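Local coordinates for protein protocadherin gamma-B3 (Homo sapiens, PDB 5K8R) that probably mediates calcium-dependent cell adhesion through its extracellular cadherin repeats and may help establish specific neuronal connections in the brain, at residues A[170-174]-A[238-242]; A[211-217]-A[232-237]; A[283-289]-A[301-307]; A[379-383]-A[410-414]. One frame throughout, in Å; residues are numbered along the deposited sequence.

Contact 1. Residues A[170-174]-A[238-242]; sequences LDREE and DMDEG. With CA (calcium ion), chain J; CA (calcium ion), chain H; CA (calcium ion), chain I.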
# COMPACT_ATOMS: atom_id res chain seq x y z
N LEU A 170 -14.06 7.86 8.02
CA LEU A 170 -14.10 8.03 6.58
C LEU A 170 -14.25 6.68 5.89
O LEU A 170 -13.84 5.64 6.42
CB LEU A 170 -12.83 8.72 6.08
CG LEU A 170 -12.56 10.14 6.59
CD1 LEU A 170 -11.26 10.68 6.01
CD2 LEU A 170 -13.72 11.06 6.26
N ASP A 171 -14.86 6.71 4.71
CA ASP A 171 -15.09 5.51 3.92
C ASP A 171 -15.04 5.89 2.44
O ASP A 171 -16.00 6.42 1.89
CB ASP A 171 -16.45 4.89 4.25
CG ASP A 171 -16.65 3.53 3.61
OD1 ASP A 171 -15.65 2.94 3.15
OD2 ASP A 171 -17.80 3.06 3.57
N ARG A 172 -13.90 5.61 1.82
CA ARG A 172 -13.70 5.94 0.44
C ARG A 172 -14.72 5.25 -0.41
O ARG A 172 -15.10 5.72 -1.45
CB ARG A 172 -12.32 5.53 -0.01
CG ARG A 172 -12.04 5.93 -1.43
CD ARG A 172 -10.88 5.16 -2.03
NE ARG A 172 -11.26 3.85 -2.54
CZ ARG A 172 -11.97 3.64 -3.63
NH1 ARG A 172 -12.39 4.64 -4.36
NH2 ARG A 172 -12.26 2.42 -4.00
N GLU A 173 -15.19 4.10 0.06
CA GLU A 173 -16.19 3.34 -0.68
C GLU A 173 -17.54 4.07 -0.67
O GLU A 173 -18.36 3.91 -1.57
CB GLU A 173 -16.35 1.94 -0.10
CG GLU A 173 -15.10 1.07 -0.23
CD GLU A 173 -14.09 1.33 0.86
OE1 GLU A 173 -14.50 1.74 1.97
OE2 GLU A 173 -12.88 1.13 0.61
N GLU A 174 -17.74 4.86 0.38
CA GLU A 174 -18.96 5.64 0.57
C GLU A 174 -18.84 7.06 0.04
O GLU A 174 -19.77 7.55 -0.62
CB GLU A 174 -19.32 5.69 2.06
CG GLU A 174 -20.57 6.49 2.38
CD GLU A 174 -21.85 5.75 2.02
OE1 GLU A 174 -21.78 4.54 1.72
OE2 GLU A 174 -22.93 6.39 2.05
N ASP A 238 -14.12 -6.88 -5.39
CA ASP A 238 -13.41 -6.16 -4.35
C ASP A 238 -13.75 -4.68 -4.48
O ASP A 238 -13.46 -4.07 -5.52
CB ASP A 238 -11.90 -6.38 -4.46
CG ASP A 238 -11.16 -6.09 -3.16
OD1 ASP A 238 -11.49 -5.08 -2.50
OD2 ASP A 238 -10.26 -6.87 -2.80
N MET A 239 -14.36 -4.13 -3.46
CA MET A 239 -14.76 -2.76 -3.46
C MET A 239 -13.66 -1.73 -3.36
O MET A 239 -13.91 -0.59 -3.58
CB MET A 239 -15.76 -2.54 -2.34
CG MET A 239 -17.08 -3.24 -2.55
SD MET A 239 -17.66 -2.97 -4.20
CE MET A 239 -19.35 -3.50 -4.06
N ASP A 240 -12.44 -2.13 -3.05
CA ASP A 240 -11.36 -1.19 -2.92
C ASP A 240 -10.72 -0.86 -4.24
O ASP A 240 -11.19 -1.27 -5.24
CB ASP A 240 -10.22 -1.75 -2.07
CG ASP A 240 -10.67 -2.14 -0.72
OD1 ASP A 240 -11.75 -1.76 -0.31
OD2 ASP A 240 -9.98 -2.86 -0.04
N GLU A 241 -9.66 -0.08 -4.21
CA GLU A 241 -9.13 0.64 -5.35
C GLU A 241 -7.68 0.24 -5.60
O GLU A 241 -6.93 0.01 -4.65
CB GLU A 241 -9.22 2.16 -5.14
CG GLU A 241 -8.77 3.00 -6.32
CD GLU A 241 -8.78 4.48 -6.02
OE1 GLU A 241 -8.93 4.85 -4.84
OE2 GLU A 241 -8.64 5.29 -6.97
N GLY A 242 -7.31 0.16 -6.87
CA GLY A 242 -5.92 -0.07 -7.22
C GLY A 242 -5.47 -1.48 -6.87
O GLY A 242 -6.16 -2.47 -7.14
CA CA J . -11.24 0.62 1.01
CA CA H . -9.48 -5.39 -1.07
CA CA I . -13.86 1.49 3.61
O HOH W 1 -14.82 1.53 -5.10
O HOH W 2 -14.70 2.18 5.86

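Contact 2. Residues A[211-217]-A[232-237]; sequences VFTQDMY and LKVMAI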
# COMPACT_ATOMS: atom_id res chain seq x y z
N VAL A 211 -15.01 -10.93 -2.48
CA VAL A 211 -16.29 -11.59 -2.24
C VAL A 211 -16.68 -12.35 -3.50
O VAL A 211 -16.91 -11.74 -4.55
CB VAL A 211 -17.40 -10.59 -1.85
CG1 VAL A 211 -18.75 -11.28 -1.84
CG2 VAL A 211 -17.10 -9.97 -0.49
N PHE A 212 -16.76 -13.67 -3.39
CA PHE A 212 -17.20 -14.48 -4.52
C PHE A 212 -18.70 -14.30 -4.75
O PHE A 212 -19.48 -14.17 -3.81
CB PHE A 212 -16.90 -15.96 -4.27
CG PHE A 212 -15.49 -16.36 -4.62
CD1 PHE A 212 -15.11 -16.49 -5.95
CD2 PHE A 212 -14.56 -16.61 -3.63
CE1 PHE A 212 -13.82 -16.86 -6.28
CE2 PHE A 212 -13.27 -16.98 -3.96
CZ PHE A 212 -12.90 -17.11 -5.29
N THR A 213 -19.09 -14.29 -6.03
CA THR A 213 -20.50 -14.16 -6.36
C THR A 213 -21.29 -15.39 -5.94
O THR A 213 -22.50 -15.30 -5.71
CB THR A 213 -20.67 -13.91 -7.86
OG1 THR A 213 -20.22 -15.06 -8.59
CG2 THR A 213 -19.86 -12.70 -8.29
N GLN A 214 -20.64 -16.55 -5.85
CA GLN A 214 -21.27 -17.78 -5.41
C GLN A 214 -20.31 -18.55 -4.52
O GLN A 214 -19.10 -18.57 -4.78
CB GLN A 214 -21.68 -18.67 -6.60
CG GLN A 214 -22.65 -18.02 -7.58
CD GLN A 214 -22.97 -18.93 -8.75
OE1 GLN A 214 -22.67 -20.12 -8.73
NE2 GLN A 214 -23.59 -18.36 -9.78
N ASP A 215 -20.84 -19.17 -3.48
CA ASP A 215 -20.05 -20.07 -2.64
C ASP A 215 -19.89 -21.45 -3.26
O ASP A 215 -19.20 -22.29 -2.68
CB ASP A 215 -20.69 -20.19 -1.25
CG ASP A 215 -20.60 -18.90 -0.46
OD1 ASP A 215 -19.62 -18.16 -0.63
OD2 ASP A 215 -21.53 -18.64 0.34
N MET A 216 -20.51 -21.70 -4.41
CA MET A 216 -20.41 -22.99 -5.08
C MET A 216 -20.75 -22.79 -6.55
O MET A 216 -21.82 -22.25 -6.88
CB MET A 216 -21.36 -24.01 -4.45
CG MET A 216 -21.61 -25.24 -5.31
SD MET A 216 -20.15 -26.26 -5.55
CE MET A 216 -19.89 -26.88 -3.89
N TYR A 217 -19.85 -23.21 -7.43
CA TYR A 217 -20.05 -23.14 -8.88
C TYR A 217 -20.17 -24.57 -9.39
O TYR A 217 -19.17 -25.27 -9.58
CB TYR A 217 -18.90 -22.40 -9.56
CG TYR A 217 -18.73 -20.97 -9.12
CD1 TYR A 217 -19.45 -19.94 -9.72
CD2 TYR A 217 -17.84 -20.64 -8.10
CE1 TYR A 217 -19.29 -18.63 -9.31
CE2 TYR A 217 -17.68 -19.33 -7.69
CZ TYR A 217 -18.40 -18.33 -8.30
OH TYR A 217 -18.24 -17.02 -7.90
N LEU A 232 -16.39 -23.28 -16.72
CA LEU A 232 -17.08 -22.27 -15.93
C LEU A 232 -16.13 -21.10 -15.72
O LEU A 232 -15.00 -21.09 -16.22
CB LEU A 232 -17.58 -22.84 -14.60
CG LEU A 232 -16.57 -23.41 -13.60
CD1 LEU A 232 -16.08 -22.35 -12.62
CD2 LEU A 232 -17.19 -24.58 -12.85
N LYS A 233 -16.60 -20.10 -14.97
CA LYS A 233 -15.79 -18.92 -14.67
C LYS A 233 -16.19 -18.38 -13.31
O LYS A 233 -17.32 -17.91 -13.14
CB LYS A 233 -15.97 -17.84 -15.75
CG LYS A 233 -15.17 -16.58 -15.47
CD LYS A 233 -15.43 -15.52 -16.53
CE LYS A 233 -14.70 -14.22 -16.22
NZ LYS A 233 -14.98 -13.17 -17.24
N VAL A 234 -15.27 -18.44 -12.35
CA VAL A 234 -15.54 -17.86 -11.04
C VAL A 234 -15.38 -16.35 -11.10
O VAL A 234 -14.82 -15.78 -12.05
CB VAL A 234 -14.64 -18.48 -9.96
CG1 VAL A 234 -14.75 -20.00 -9.99
CG2 VAL A 234 -13.20 -18.03 -10.15
N MET A 235 -15.88 -15.67 -10.07
CA MET A 235 -15.87 -14.22 -10.04
C MET A 235 -15.83 -13.75 -8.59
O MET A 235 -16.62 -14.21 -7.76
CB MET A 235 -17.11 -13.64 -10.74
CG MET A 235 -17.17 -12.12 -10.74
SD MET A 235 -15.92 -11.35 -11.79
CE MET A 235 -16.36 -9.63 -11.61
N ALA A 236 -14.90 -12.83 -8.31
CA ALA A 236 -14.78 -12.21 -7.00
C ALA A 236 -14.78 -10.70 -7.17
O ALA A 236 -14.18 -10.17 -8.12
CB ALA A 236 -13.50 -12.65 -6.28
N ILE A 237 -15.45 -10.00 -6.26
CA ILE A 237 -15.61 -8.55 -6.33
C ILE A 237 -14.90 -7.94 -5.13
O ILE A 237 -15.05 -8.41 -4.00
CB ILE A 237 -17.10 -8.15 -6.34
CG1 ILE A 237 -17.82 -8.82 -7.52
CG2 ILE A 237 -17.25 -6.64 -6.41
CD1 ILE A 237 -19.29 -8.50 -7.59

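Contact 3. Residues A[283-289]-A[301-307]; sequences DSYTIGV and CKVQIDI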
# COMPACT_ATOMS: atom_id res chain seq x y z
N ASP A 283 -16.39 -39.31 -11.88
CA ASP A 283 -17.60 -38.66 -12.37
C ASP A 283 -17.84 -37.28 -11.77
O ASP A 283 -18.81 -36.62 -12.17
CB ASP A 283 -18.82 -39.56 -12.11
CG ASP A 283 -18.93 -39.99 -10.65
OD1 ASP A 283 -18.23 -39.42 -9.79
OD2 ASP A 283 -19.73 -40.91 -10.37
N SER A 284 -17.01 -36.84 -10.84
CA SER A 284 -17.22 -35.54 -10.20
C SER A 284 -15.90 -35.04 -9.63
O SER A 284 -15.05 -35.83 -9.22
CB SER A 284 -18.28 -35.63 -9.10
OG SER A 284 -18.47 -34.38 -8.47
N TYR A 285 -15.76 -33.72 -9.59
CA TYR A 285 -14.57 -33.07 -9.05
C TYR A 285 -15.02 -31.91 -8.16
O TYR A 285 -15.70 -31.00 -8.63
CB TYR A 285 -13.65 -32.56 -10.16
CG TYR A 285 -13.02 -33.64 -11.01
CD1 TYR A 285 -11.76 -34.14 -10.70
CD2 TYR A 285 -13.68 -34.15 -12.12
CE1 TYR A 285 -11.18 -35.12 -11.48
CE2 TYR A 285 -13.10 -35.13 -12.90
CZ TYR A 285 -11.85 -35.62 -12.57
OH TYR A 285 -11.28 -36.60 -13.35
N THR A 286 -14.62 -31.94 -6.89
CA THR A 286 -14.85 -30.84 -5.97
C THR A 286 -13.51 -30.19 -5.65
O THR A 286 -12.63 -30.84 -5.08
CB THR A 286 -15.54 -31.32 -4.69
OG1 THR A 286 -16.86 -31.78 -5.00
CG2 THR A 286 -15.64 -30.18 -3.68
N ILE A 287 -13.37 -28.93 -6.03
CA ILE A 287 -12.09 -28.22 -5.96
C ILE A 287 -12.29 -26.92 -5.19
O ILE A 287 -13.26 -26.20 -5.42
CB ILE A 287 -11.54 -27.92 -7.37
CG1 ILE A 287 -11.43 -29.21 -8.19
CG2 ILE A 287 -10.19 -27.23 -7.27
CD1 ILE A 287 -11.21 -28.97 -9.66
N GLY A 288 -11.36 -26.63 -4.28
CA GLY A 288 -11.39 -25.37 -3.55
C GLY A 288 -10.68 -24.28 -4.33
O GLY A 288 -9.62 -24.49 -4.92
N VAL A 289 -11.27 -23.09 -4.32
CA VAL A 289 -10.76 -21.94 -5.06
C VAL A 289 -10.52 -20.79 -4.08
O VAL A 289 -11.38 -20.49 -3.24
CB VAL A 289 -11.73 -21.51 -6.18
CG1 VAL A 289 -11.24 -20.24 -6.85
CG2 VAL A 289 -11.89 -22.63 -7.20
N CYS A 301 -14.06 -20.31 -2.10
CA CYS A 301 -15.29 -20.91 -2.59
C CYS A 301 -14.97 -22.31 -3.09
O CYS A 301 -13.83 -22.79 -3.00
CB CYS A 301 -15.93 -20.06 -3.69
SG CYS A 301 -15.04 -20.06 -5.26
N LYS A 302 -15.98 -22.99 -3.63
CA LYS A 302 -15.82 -24.34 -4.14
C LYS A 302 -16.38 -24.43 -5.55
O LYS A 302 -17.21 -23.62 -5.97
CB LYS A 302 -16.51 -25.37 -3.23
CG LYS A 302 -15.86 -25.52 -1.86
CD LYS A 302 -16.46 -26.67 -1.08
CE LYS A 302 -15.77 -26.85 0.26
NZ LYS A 302 -16.31 -28.01 1.02
N VAL A 303 -15.90 -25.43 -6.28
CA VAL A 303 -16.30 -25.69 -7.66
C VAL A 303 -16.57 -27.18 -7.79
O VAL A 303 -15.70 -28.00 -7.48
CB VAL A 303 -15.22 -25.24 -8.66
CG1 VAL A 303 -15.43 -25.92 -10.00
CG2 VAL A 303 -15.24 -23.73 -8.81
N GLN A 304 -17.77 -27.53 -8.25
CA GLN A 304 -18.15 -28.93 -8.46
C GLN A 304 -18.40 -29.15 -9.94
O GLN A 304 -19.35 -28.59 -10.51
CB GLN A 304 -19.38 -29.29 -7.63
CG GLN A 304 -19.77 -30.76 -7.73
CD GLN A 304 -20.84 -31.15 -6.74
OE1 GLN A 304 -21.11 -30.43 -5.78
NE2 GLN A 304 -21.46 -32.31 -6.96
N ILE A 305 -17.55 -29.95 -10.57
CA ILE A 305 -17.65 -30.29 -11.98
C ILE A 305 -18.13 -31.73 -12.07
O ILE A 305 -17.37 -32.66 -11.78
CB ILE A 305 -16.32 -30.10 -12.72
CG1 ILE A 305 -15.80 -28.67 -12.51
CG2 ILE A 305 -16.48 -30.40 -14.20
CD1 ILE A 305 -14.40 -28.45 -13.05
N ASP A 306 -19.39 -31.91 -12.45
CA ASP A 306 -19.97 -33.24 -12.61
C ASP A 306 -19.82 -33.69 -14.06
O ASP A 306 -20.00 -32.91 -14.99
CB ASP A 306 -21.44 -33.24 -12.21
CG ASP A 306 -21.65 -32.89 -10.75
OD1 ASP A 306 -20.79 -33.26 -9.92
OD2 ASP A 306 -22.66 -32.23 -10.43
N ILE A 307 -19.47 -34.97 -14.23
CA ILE A 307 -19.24 -35.55 -15.55
C ILE A 307 -20.37 -36.52 -15.85
O ILE A 307 -20.71 -37.37 -15.02
CB ILE A 307 -17.87 -36.25 -15.62
CG1 ILE A 307 -16.75 -35.26 -15.33
CG2 ILE A 307 -17.68 -36.91 -16.97
CD1 ILE A 307 -15.37 -35.84 -15.49

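Contact 4. Residues A[379-383]-A[410-414]; sequences ALDRE and LHILD. With NA (sodium ion), chain M.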
# COMPACT_ATOMS: atom_id res chain seq x y z
N ALA A 379 -28.71 -81.38 -35.28
CA ALA A 379 -27.93 -82.59 -35.52
C ALA A 379 -26.46 -82.25 -35.74
O ALA A 379 -26.10 -81.13 -36.09
CB ALA A 379 -28.48 -83.35 -36.73
N LEU A 380 -25.61 -83.25 -35.53
CA LEU A 380 -24.17 -83.10 -35.69
C LEU A 380 -23.58 -84.35 -36.32
O LEU A 380 -23.97 -85.47 -35.99
CB LEU A 380 -23.48 -82.83 -34.34
CG LEU A 380 -23.76 -81.49 -33.66
CD1 LEU A 380 -23.08 -81.44 -32.30
CD2 LEU A 380 -23.29 -80.35 -34.54
N ASP A 381 -22.64 -84.15 -37.24
CA ASP A 381 -21.92 -85.25 -37.87
C ASP A 381 -20.63 -84.70 -38.44
O ASP A 381 -20.66 -83.80 -39.28
CB ASP A 381 -22.77 -85.90 -38.97
CG ASP A 381 -22.20 -87.23 -39.44
OD1 ASP A 381 -21.02 -87.51 -39.17
OD2 ASP A 381 -22.95 -88.00 -40.08
N ARG A 382 -19.50 -85.25 -37.99
CA ARG A 382 -18.19 -84.81 -38.46
C ARG A 382 -17.96 -85.13 -39.94
O ARG A 382 -17.21 -84.42 -40.62
CB ARG A 382 -17.08 -85.44 -37.61
CG ARG A 382 -15.68 -85.14 -38.11
CD ARG A 382 -14.63 -85.81 -37.23
NE ARG A 382 -13.29 -85.68 -37.79
CZ ARG A 382 -12.60 -84.54 -37.84
NH1 ARG A 382 -11.39 -84.52 -38.37
NH2 ARG A 382 -13.13 -83.43 -37.36
N GLU A 383 -18.59 -86.19 -40.44
CA GLU A 383 -18.42 -86.57 -41.84
C GLU A 383 -19.05 -85.55 -42.78
O GLU A 383 -18.61 -85.41 -43.93
CB GLU A 383 -19.01 -87.95 -42.08
CG GLU A 383 -18.54 -88.63 -43.35
CD GLU A 383 -17.12 -89.16 -43.23
OE1 GLU A 383 -16.72 -89.55 -42.11
OE2 GLU A 383 -16.40 -89.18 -44.26
N LEU A 410 -15.57 -74.24 -33.57
CA LEU A 410 -15.92 -75.42 -32.79
C LEU A 410 -15.78 -76.65 -33.68
O LEU A 410 -16.45 -76.77 -34.71
CB LEU A 410 -17.35 -75.31 -32.26
CG LEU A 410 -17.63 -74.07 -31.41
CD1 LEU A 410 -19.12 -73.86 -31.25
CD2 LEU A 410 -16.95 -74.18 -30.06
N HIS A 411 -14.90 -77.57 -33.27
CA HIS A 411 -14.61 -78.76 -34.05
C HIS A 411 -15.53 -79.90 -33.62
O HIS A 411 -15.84 -80.06 -32.44
CB HIS A 411 -13.15 -79.17 -33.88
CG HIS A 411 -12.18 -78.07 -34.17
ND1 HIS A 411 -11.75 -77.76 -35.44
CD2 HIS A 411 -11.56 -77.19 -33.35
CE1 HIS A 411 -10.91 -76.75 -35.39
NE2 HIS A 411 -10.77 -76.38 -34.13
N ILE A 412 -15.96 -80.70 -34.60
CA ILE A 412 -16.84 -81.84 -34.36
C ILE A 412 -15.99 -83.10 -34.34
O ILE A 412 -15.21 -83.36 -35.27
CB ILE A 412 -17.93 -81.93 -35.44
CG1 ILE A 412 -18.68 -80.60 -35.55
CG2 ILE A 412 -18.90 -83.05 -35.12
CD1 ILE A 412 -19.32 -80.15 -34.25
N LEU A 413 -16.13 -83.89 -33.28
CA LEU A 413 -15.34 -85.10 -33.08
C LEU A 413 -16.21 -86.34 -33.27
O LEU A 413 -17.44 -86.29 -33.18
CB LEU A 413 -14.72 -85.11 -31.68
CG LEU A 413 -13.92 -83.87 -31.28
CD1 LEU A 413 -13.36 -84.03 -29.87
CD2 LEU A 413 -12.80 -83.60 -32.27
N ASP A 414 -15.55 -87.46 -33.53
CA ASP A 414 -16.24 -88.73 -33.72
C ASP A 414 -16.81 -89.24 -32.40
O ASP A 414 -16.19 -89.09 -31.35
CB ASP A 414 -15.29 -89.77 -34.32
CG ASP A 414 -14.84 -89.41 -35.72
OD1 ASP A 414 -15.64 -88.81 -36.47
OD2 ASP A 414 -13.69 -89.74 -36.08
NA NA M . -24.14 -87.31 -34.34

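Contact 1. Residues A[170-174]-A[238-242]
This is a metal-mediated surface contact between two loops, where the second cadherin repeat (residues 170-174) meets the third (residues 238-242). One calcium ion (chain J) joins them, bound by Glu173 OE2 at 1.8 Å and Asp240 OD1 at 2.8 Å. The other two ions lie to either side of it: the chain I ion takes Asp171 OD1 (2.4 Å) and Glu173 OE1 (1.8 Å), while the chain H ion takes both carboxylate oxygens of Asp238 and Asp240 OD2. Carboxylates suit these places because each can serve one ion or bridge two. Asp238 OD1 also accepts from Asp240 N at 3.1 Å, an Asx turn. Arg172 reaches across to Glu241, with NE 3.4 Å from OE1, a purely electrostatic pairing, and also meets Asp204 of the linker. A water joins Arg172 NH2 (2.9 Å) to Met239 O (2.8 Å). Glu114, linker residues such as Asn206 and Asp207, and Asn244 and Asp293 contribute further ligands to this three-calcium site, characteristic of cadherin repeat junctions.

Contact 2. Residues A[211-217]-A[232-237]
Val234 is the central bump here, a branched side chain fitting between two aromatic rings of residues 211-217. Its CG1 lies over the face of Tyr217, 4.0 Å from the ring centroid in a CH-pi contact, while its CG2 meets the edge of Phe212 at CE1, 4.1 Å away. Ala236, small enough to leave room, lets the Phe212 ring settle over it, with CD1 4.2 Å from CB. Leu232 fills the space beneath the base of Tyr217, its CD1 4.2 Å from the tyrosine CB. The backbones are antiparallel but pair only at one end: Val211 and Ile237 form a hydrogen-bonded pair (N to O 2.9 Å and O to N 2.8 Å), and Thr213 N adds a bond to Met235 O at 3.0 Å. Beyond it the chain turns away, and Tyr217 pairs with strand 298-308 of the facing sheet, its OH hydrogen-bonded to Thr213 OG1 (2.9 Å). Such a first strand, divided between both sheets, is a hallmark of the cadherin Greek-key sandwich.

Contact 3. Residues A[283-289]-A[301-307]
Tyr285, m at chi1, sends its ring obliquely toward the Ile307 end, so that CE2 comes 3.5 Å from Ile307 CD1 at the ring edge; Phe262 makes an edge-to-face contact with the same ring. Val289 and Val303 are both t, bringing their CG2 methyls to 3.9 Å, and the p rotamer of Cys301 sets SG 3.7 Å from Val289 CB. Ile287, Ile305 and Ile307 share the mt rotamer; the first two point into the core, and Ile307 packs on Leu277 and Phe279. Strands 284-292 and 298-308 form the last hairpin of the third cadherin repeat, and most of these side chains line one sheet of its sandwich. Backbone bonds such as Tyr285 N to Ile305 O (2.9 Å) hold the register. The outward face is polar. Ser284, t at chi1, gives OG to Asp306 OD1 at 3.0 Å, and the same oxygen accepts from Gln304 NE2 at 3.2 Å, while Asp306 OD2 forms a salt bridge with Arg218. Gly288 and the exposed Lys302 form a non-hydrogen-bonded pair.

Contact 4. Residues A[379-383]-A[410-414]
The one direct hydrogen bond between these segments runs from Arg382 NH2 to Ile412 O at 2.9 Å. It ties the Leu-Asp-Arg-Glu motif of the fourth cadherin repeat to the end of strand 403-413, where the modelled chain stops. Arginine suits the place because its long side chain reaches across the end of the strand and offers a guanidinium nitrogen to a main-chain carbonyl. Asp414 lies near it, but with Arg382 NE 4.1 Å from Asp414 OD1 the opposite charges are too far apart for a salt bridge.

A sodium ion is bound by Leu380 O at 2.5 Å, together with the main-chain oxygen of Glu328. The carboxylate of Glu328 also accepts from the backbone N of Arg382, fastening the loop to its surroundings. Within the loop, Asp381 OD1 accepts from Glu383 N at 3.0 Å, forming an Asx turn that shapes the motif. At the repeat junctions, the corresponding motif acids bind calcium.

Further in, Ile412 is the main apolar residue on the strand side. Its CG2 lies 3.9 Å from Arg382 CB, packing against the aliphatic start of the arginine. Leu380 is buried too, its apolar side chain suited to packing against Ile326 and Tyr388. Its closest approach to the isoleucine is Leu380 CD2 to Ile412 CD1, 4.0 Å.

Contacts 2 and 3 belong to the third repeat, touch each other and are partly buried. Tyr217 of contact 2 hydrogen-bonds through its backbone to Lys302 and Gln304 of contact 3, while Phe212 packs on Cys301 and Leu232 on Val303, so the two facing sheets share one apolar core. Contact 1 lies at the surface, and its segment 238-242 follows directly after 232-237 of contact 2; there acids and calcium replace methyls and rings. Contact 4, partly buried and about 92 Å from contact 1 between centres, uses the same Leu-Asp-Arg-Glu sequence, but its arginine bonds to a strand carbonyl and its loop binds sodium through a main-chain oxygen, with some apolar packing beneath.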